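Long-range contact in EmrA (Aquifex aeolicus, PDB 4TKO), which is the periplasmic adaptor of a major facilitator superfamily multidrug efflux pump and probably takes part in exporting xenobiotics across the membrane: residues 118-123 against 149-154. Numbering follows the deposited sequence.
Sequences EKIKLV and TNLKVL
Val123 splits its two methyls between neighbours on helix 141-156. CG1, anti to the backbone N (chi1 168°), lies against Leu151, 3.5 Å from Leu151 CB, and also meets Leu151 CD1. CG2 crosses obliquely to the amide end of Asn150, whose ND2 lies 3.3 Å from Val123 CG2 without bonding to it. One turn before Val123 and one turn after Leu151, Ile120 and Leu154 slide past each other in opposite directions. Ile120 CG1 packs 3.7 Å from Leu154 CB, and Ile120 CD1 reaches over the Leu154 carbonyl. Leu154 CD2 lies 3.5 Å from Lys119 CB and more loosely on Val123 CG2; the extended lysine chain leads its amine away. Leu151 CG (chi1 176°) and Asn150 CG stand anti to the backbone N, bringing their ends nearer to 118-123; Ile120 CG1 stands anti to the carbonyl carbon. No hydrogen bond or salt bridge joins the segments, so apolar packing carries the contact. On the far side of 118-123, Lys121 NZ pairs with the syn lone pair of Glu118 OE2 within the helix. The two segments run nearly antiparallel, at 158°, with axes 10.0 Å apart at closest approach. Leu151 continues the packing onto Lys124 and Trp127 of helix 102-135. The contact belongs to the adaptor's long helical hairpin, much of it predicted coiled coil, near the turn between helices 102-135 and 141-156 and far from the β-strand domains.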
ATOM      1  N   GLU A 118     -46.730 -30.630 -48.881  1.00 66.70           N
ATOM      2  CA  GLU A 118     -47.657 -29.919 -49.759  1.00 71.16           C
ATOM      3  C   GLU A 118     -48.239 -30.853 -50.811  1.00 75.50           C
ATOM      4  O   GLU A 118     -49.461 -30.953 -50.979  1.00 61.40           O
ATOM      5  CB  GLU A 118     -46.962 -28.743 -50.442  1.00 65.37           C
ATOM      6  CG  GLU A 118     -46.879 -27.498 -49.578  1.00 96.19           C
ATOM      7  CD  GLU A 118     -48.247 -26.993 -49.146  1.00102.75           C
ATOM      8  OE1 GLU A 118     -48.662 -25.915 -49.627  1.00112.51           O
ATOM      9  OE2 GLU A 118     -48.902 -27.665 -48.319  1.00 86.65           O
ATOM     10  N   LYS A 119     -47.339 -31.520 -51.522  1.00 62.22           N
ATOM     11  CA  LYS A 119     -47.702 -32.532 -52.491  1.00 54.51           C
ATOM     12  C   LYS A 119     -48.596 -33.605 -51.871  1.00 58.62           C
ATOM     13  O   LYS A 119     -49.640 -33.931 -52.424  1.00 60.15           O
ATOM     14  CB  LYS A 119     -46.442 -33.169 -53.085  1.00 65.71           C
ATOM     15  CG  LYS A 119     -45.638 -32.224 -53.960  1.00 56.53           C
ATOM     16  CD  LYS A 119     -44.313 -32.833 -54.380  1.00 72.74           C
ATOM     17  CE  LYS A 119     -43.477 -31.804 -55.143  1.00105.63           C
ATOM     18  NZ  LYS A 119     -42.244 -32.370 -55.764  1.00103.88           N
ATOM     19  N   ILE A 120     -48.199 -34.147 -50.725  1.00 54.51           N
ATOM     20  CA  ILE A 120     -48.990 -35.201 -50.104  1.00 56.31           C
ATOM     21  C   ILE A 120     -50.425 -34.755 -49.845  1.00 54.21           C
ATOM     22  O   ILE A 120     -51.346 -35.558 -49.908  1.00 61.50           O
ATOM     23  CB  ILE A 120     -48.375 -35.686 -48.783  1.00 58.39           C
ATOM     24  CG1 ILE A 120     -47.211 -36.640 -49.052  1.00 64.60           C
ATOM     25  CG2 ILE A 120     -49.411 -36.416 -47.949  1.00 47.87           C
ATOM     26  CD1 ILE A 120     -46.602 -37.215 -47.779  1.00 66.48           C
ATOM     27  N   LYS A 121     -50.621 -33.474 -49.570  1.00 58.34           N
ATOM     28  CA  LYS A 121     -51.968 -32.979 -49.305  1.00 59.85           C
ATOM     29  C   LYS A 121     -52.836 -33.120 -50.552  1.00 59.90           C
ATOM     30  O   LYS A 121     -53.985 -33.550 -50.472  1.00 58.93           O
ATOM     31  CB  LYS A 121     -51.934 -31.524 -48.830  1.00 50.92           C
ATOM     32  CG  LYS A 121     -52.337 -31.363 -47.373  1.00 65.62           C
ATOM     33  CD  LYS A 121     -52.267 -29.914 -46.921  1.00 91.46           C
ATOM     34  CE  LYS A 121     -50.850 -29.369 -47.000  1.00 81.56           C
ATOM     35  NZ  LYS A 121     -50.778 -27.905 -46.711  1.00 82.21           N
ATOM     36  N   LEU A 122     -52.263 -32.774 -51.701  1.00 53.82           N
ATOM     37  CA  LEU A 122     -52.960 -32.835 -52.979  1.00 49.41           C
ATOM     38  C   LEU A 122     -53.250 -34.266 -53.403  1.00 56.25           C
ATOM     39  O   LEU A 122     -54.404 -34.627 -53.636  1.00 55.61           O
ATOM     40  CB  LEU A 122     -52.145 -32.134 -54.068  1.00 44.48           C
ATOM     41  CG  LEU A 122     -52.106 -30.617 -53.900  1.00 60.45           C
ATOM     42  CD1 LEU A 122     -51.448 -29.929 -55.095  1.00 43.19           C
ATOM     43  CD2 LEU A 122     -53.516 -30.073 -53.640  1.00 49.17           C
ATOM     44  N   VAL A 123     -52.193 -35.066 -53.521  1.00 48.86           N
ATOM     45  CA  VAL A 123     -52.317 -36.474 -53.873  1.00 45.01           C
ATOM     46  C   VAL A 123     -53.243 -37.255 -52.924  1.00 52.87           C
ATOM     47  O   VAL A 123     -53.856 -38.234 -53.337  1.00 48.20           O
ATOM     48  CB  VAL A 123     -50.939 -37.162 -53.905  1.00 44.01           C
ATOM     49  CG1 VAL A 123     -51.101 -38.661 -53.989  1.00 53.26           C
ATOM     50  CG2 VAL A 123     -50.112 -36.660 -55.082  1.00 28.54           C
ATOM     51  N   THR A 149     -49.751 -45.535 -55.743  1.00 62.99           N
ATOM     52  CA  THR A 149     -48.336 -45.802 -55.572  1.00 64.45           C
ATOM     53  C   THR A 149     -47.528 -44.514 -55.647  1.00 75.09           C
ATOM     54  O   THR A 149     -46.429 -44.439 -55.097  1.00 95.20           O
ATOM     55  CB  THR A 149     -47.800 -46.819 -56.597  1.00 69.84           C
ATOM     56  OG1 THR A 149     -47.613 -46.183 -57.871  1.00 62.37           O
ATOM     57  CG2 THR A 149     -48.744 -48.043 -56.691  1.00 52.59           C
ATOM     58  N   ASN A 150     -48.062 -43.492 -56.305  1.00 72.69           N
ATOM     59  CA  ASN A 150     -47.432 -42.179 -56.215  1.00 76.20           C
ATOM     60  C   ASN A 150     -47.500 -41.635 -54.787  1.00 69.11           C
ATOM     61  O   ASN A 150     -46.572 -40.975 -54.319  1.00 68.52           O
ATOM     62  CB  ASN A 150     -48.077 -41.178 -57.167  1.00 69.21           C
ATOM     63  CG  ASN A 150     -47.551 -39.760 -56.955  1.00 90.71           C
ATOM     64  OD1 ASN A 150     -46.352 -39.558 -56.736  1.00103.48           O
ATOM     65  ND2 ASN A 150     -48.448 -38.777 -56.995  1.00 74.05           N
ATOM     66  N   LEU A 151     -48.602 -41.912 -54.101  1.00 63.16           N
ATOM     67  CA  LEU A 151     -48.775 -41.453 -52.733  1.00 66.13           C
ATOM     68  C   LEU A 151     -47.842 -42.216 -51.811  1.00 72.30           C
ATOM     69  O   LEU A 151     -47.381 -41.686 -50.802  1.00 66.97           O
ATOM     70  CB  LEU A 151     -50.223 -41.622 -52.267  1.00 47.85           C
ATOM     71  CG  LEU A 151     -50.470 -41.246 -50.800  1.00 57.53           C
ATOM     72  CD1 LEU A 151     -50.464 -39.736 -50.603  1.00 59.49           C
ATOM     73  CD2 LEU A 151     -51.759 -41.846 -50.265  1.00 51.75           C
ATOM     74  N   LYS A 152     -47.576 -43.470 -52.156  1.00 73.68           N
ATOM     75  CA  LYS A 152     -46.695 -44.290 -51.343  1.00 73.02           C
ATOM     76  C   LYS A 152     -45.280 -43.723 -51.415  1.00 77.62           C
ATOM     77  O   LYS A 152     -44.611 -43.562 -50.388  1.00 83.87           O
ATOM     78  CB  LYS A 152     -46.740 -45.755 -51.799  1.00 69.58           C
ATOM     79  CG  LYS A 152     -47.902 -46.559 -51.194  1.00 52.65           C
ATOM     80  CD  LYS A 152     -48.074 -47.894 -51.911  1.00 61.14           C
ATOM     81  CE  LYS A 152     -48.841 -48.919 -51.059  1.00 80.41           C
ATOM     82  NZ  LYS A 152     -50.189 -48.468 -50.596  1.00 69.81           N
ATOM     83  N   VAL A 153     -44.841 -43.404 -52.628  1.00 62.86           N
ATOM     84  CA  VAL A 153     -43.534 -42.794 -52.838  1.00 68.40           C
ATOM     85  C   VAL A 153     -43.368 -41.538 -51.985  1.00 80.47           C
ATOM     86  O   VAL A 153     -42.457 -41.453 -51.164  1.00 97.98           O
ATOM     87  CB  VAL A 153     -43.311 -42.430 -54.314  1.00 74.46           C
ATOM     88  CG1 VAL A 153     -42.048 -41.588 -54.473  1.00 69.06           C
ATOM     89  CG2 VAL A 153     -43.254 -43.692 -55.159  1.00 66.16           C
ATOM     90  N   LEU A 154     -44.259 -40.572 -52.182  1.00 70.20           N
ATOM     91  CA  LEU A 154     -44.258 -39.349 -51.390  1.00 70.69           C
ATOM     92  C   LEU A 154     -44.312 -39.621 -49.879  1.00 74.74           C
ATOM     93  O   LEU A 154     -43.764 -38.858 -49.092  1.00 74.56           O
ATOM     94  CB  LEU A 154     -45.437 -38.455 -51.793  1.00 53.88           C
ATOM     95  CG  LEU A 154     -45.207 -37.361 -52.842  1.00 65.86           C
ATOM     96  CD1 LEU A 154     -44.592 -37.924 -54.106  1.00 77.70           C
ATOM     97  CD2 LEU A 154     -46.513 -36.630 -53.165  1.00 57.69           C
TER